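Local coordinates for arginase (PDB 2EF4) that hydrolyses L-arginine to L-ornithine and urea, probably with two manganese ions bound in each subunit, at the interface of chains A and B. Numbering follows the deposited sequence. Chains: chain A/B, Arginase.

The interface of chains A and B. Residues chain A 167, 169-170, 178, 185, 187-188; chain B 289-290.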
ATOM      1  N   VAL A 167      -2.361  -9.961 -26.725  1.00 41.28           N
ATOM      2  CA  VAL A 167      -3.425  -8.973 -26.903  1.00 41.28           C
ATOM      3  C   VAL A 167      -4.683  -9.329 -26.114  1.00 41.28           C
ATOM      4  O   VAL A 167      -5.122 -10.473 -26.108  1.00 41.28           O
ATOM      5  CB  VAL A 167      -3.777  -8.817 -28.408  1.00 41.28           C
ATOM      6  CG1 VAL A 167      -4.957  -7.869 -28.585  1.00 41.28           C
ATOM      7  CG2 VAL A 167      -2.561  -8.284 -29.169  1.00 41.28           C
ATOM      8  N   SER A 169      -7.101  -6.443 -25.564  1.00 41.28           N
ATOM      9  CA  SER A 169      -7.953  -5.265 -25.734  1.00 41.28           C
ATOM     10  C   SER A 169      -7.916  -4.741 -27.167  1.00 41.28           C
ATOM     11  O   SER A 169      -6.883  -4.262 -27.635  1.00 41.28           O
ATOM     12  CB  SER A 169      -7.514  -4.157 -24.769  1.00 41.28           C
ATOM     13  OG  SER A 169      -8.361  -3.027 -24.868  1.00 41.28           O
ATOM     14  N   LEU A 170      -9.058  -4.809 -27.851  1.00 41.28           N
ATOM     15  CA  LEU A 170      -9.154  -4.362 -29.239  1.00 41.28           C
ATOM     16  C   LEU A 170     -10.337  -3.459 -29.567  1.00 41.28           C
ATOM     17  O   LEU A 170     -11.429  -3.612 -29.025  1.00 41.28           O
ATOM     18  CB  LEU A 170      -9.226  -5.575 -30.165  1.00 41.28           C
ATOM     19  CG  LEU A 170      -7.997  -6.472 -30.254  1.00 41.28           C
ATOM     20  CD1 LEU A 170      -8.378  -7.822 -30.858  1.00 41.28           C
ATOM     21  CD2 LEU A 170      -6.935  -5.775 -31.076  1.00 41.28           C
ATOM     22  N   LEU A 178      -7.101  -5.930 -38.850  1.00 41.28           N
ATOM     23  CA  LEU A 178      -6.218  -7.063 -38.620  1.00 41.28           C
ATOM     24  C   LEU A 178      -6.647  -8.280 -39.428  1.00 41.28           C
ATOM     25  O   LEU A 178      -5.813  -9.001 -39.967  1.00 41.28           O
ATOM     26  CB  LEU A 178      -6.170  -7.410 -37.128  1.00 41.28           C
ATOM     27  CG  LEU A 178      -5.324  -6.472 -36.250  1.00 41.28           C
ATOM     28  CD1 LEU A 178      -5.664  -6.686 -34.786  1.00 41.28           C
ATOM     29  CD2 LEU A 178      -3.850  -6.720 -36.512  1.00 41.28           C
ATOM     30  N   VAL A 185      -2.615 -13.345 -34.914  1.00 41.28           N
ATOM     31  CA  VAL A 185      -2.814 -12.823 -33.568  1.00 41.28           C
ATOM     32  C   VAL A 185      -3.039 -13.863 -32.478  1.00 41.28           C
ATOM     33  O   VAL A 185      -3.965 -14.669 -32.559  1.00 41.28           O
ATOM     34  CB  VAL A 185      -4.018 -11.883 -33.514  1.00 41.28           C
ATOM     35  CG1 VAL A 185      -4.108 -11.254 -32.126  1.00 41.28           C
ATOM     36  CG2 VAL A 185      -3.916 -10.841 -34.599  1.00 41.28           C
ATOM     37  N   THR A 187      -4.098 -13.892 -28.860  1.00 41.28           N
ATOM     38  CA  THR A 187      -4.667 -13.125 -27.759  1.00 41.28           C
ATOM     39  C   THR A 187      -4.502 -13.952 -26.492  1.00 41.28           C
ATOM     40  O   THR A 187      -4.028 -15.087 -26.555  1.00 41.28           O
ATOM     41  CB  THR A 187      -6.174 -12.863 -27.970  1.00 41.28           C
ATOM     42  OG1 THR A 187      -6.903 -14.076 -27.746  1.00 41.28           O
ATOM     43  CG2 THR A 187      -6.444 -12.368 -29.388  1.00 41.28           C
ATOM     44  N   MET A 188      -4.893 -13.387 -25.351  1.00 41.28           N
ATOM     45  CA  MET A 188      -4.785 -14.104 -24.085  1.00 41.28           C
ATOM     46  C   MET A 188      -5.590 -15.395 -24.119  1.00 41.28           C
ATOM     47  O   MET A 188      -5.321 -16.300 -23.340  1.00 41.28           O
ATOM     48  CB  MET A 188      -5.254 -13.238 -22.907  1.00 41.28           C
ATOM     49  CG  MET A 188      -4.257 -12.169 -22.458  1.00 41.28           C
ATOM     50  SD  MET A 188      -2.590 -12.817 -22.143  1.00 41.28           S
ATOM     51  CE  MET A 188      -2.890 -13.978 -20.833  1.00 41.28           C
TER
ATOM     52  N   ILE B 289     -12.061 -11.433 -26.717  1.00 41.28           N
ATOM     53  CA  ILE B 289     -11.104 -10.386 -27.042  1.00 41.28           C
ATOM     54  C   ILE B 289     -11.317  -9.937 -28.479  1.00 41.28           C
ATOM     55  O   ILE B 289     -11.320  -8.738 -28.764  1.00 41.28           O
ATOM     56  CB  ILE B 289      -9.658 -10.861 -26.849  1.00 41.28           C
ATOM     57  CG1 ILE B 289      -9.390 -11.064 -25.356  1.00 41.28           C
ATOM     58  CG2 ILE B 289      -8.685  -9.837 -27.440  1.00 41.28           C
ATOM     59  CD1 ILE B 289      -8.116 -11.799 -25.072  1.00 41.28           C
ATOM     60  N   PHE B 290     -11.517 -10.896 -29.378  1.00 41.28           N
ATOM     61  CA  PHE B 290     -11.763 -10.584 -30.780  1.00 41.28           C
ATOM     62  C   PHE B 290     -13.265 -10.500 -31.055  1.00 41.28           C
ATOM     63  O   PHE B 290     -13.713 -11.126 -32.039  1.00 41.28           O
ATOM     64  CB  PHE B 290     -11.157 -11.659 -31.669  1.00 41.28           C
ATOM     65  CG  PHE B 290     -10.124 -11.149 -32.626  1.00 41.28           C
ATOM     66  CD1 PHE B 290     -10.473 -10.278 -33.659  1.00 41.28           C
ATOM     67  CD2 PHE B 290      -8.795 -11.539 -32.495  1.00 41.28           C
ATOM     68  CE1 PHE B 290      -9.507  -9.819 -34.564  1.00 41.28           C
ATOM     69  CE2 PHE B 290      -7.823 -11.089 -33.390  1.00 41.28           C
ATOM     70  CZ  PHE B 290      -8.179 -10.221 -34.423  1.00 41.28           C
ATOM     71  OXT PHE B 290     -13.972  -9.810 -30.286  1.00 41.28           O
TER
HETATM   72  O   HOH W   1     -11.248  -6.456 -27.174  1.00 41.28           O
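B:Phe290 and B:Ile289, the last two residues of chain B, pack against A:Leu170, A:Val185 and A:Thr187. The phenyl ring of B:Phe290 is met from two directions. Methyl CD1 of A:Leu170 sits over the centre of one face, 4.0 Å from the ring centroid, in a CH-pi contact, while CB of A:Val185 comes in the ring plane at the edge, 3.9 Å from CE2. A:Thr187 adds its methyl CG2 beside CD2, and CD1 of A:Leu178, on helix 172-181, lies more loosely over the same face as the A:Leu170 methyl, out past CZ of the ring (4.4 Å). An alanine in place of B:Phe290 would probably open a gap between A:Leu170 and A:Val185 and loosen the hold on the tail.

B:Ile289 points its longer branch away from the phenyl ring of B:Phe290, with CG1 anti to the carbonyl carbon (chi1 -69°). Its tip CD1 packs 3.6 Å from CB of A:Thr187, the two side chains running past each other in opposite directions, and also reaches CB of A:Met188 and the carbonyl O of A:Val167. Its CG2 branch touches CD1 of A:Leu170.

A water bridges the chains, 2.8 Å from the amide N of A:Leu170 and 2.8 Å from the carbonyl O of B:Ile289; no direct hydrogen bond joins the chains in this patch. The patch thus docks the C-terminal end of one chain on its neighbour in the deposited six-chain assembly, and may help hold that assembly together if it is the biological form.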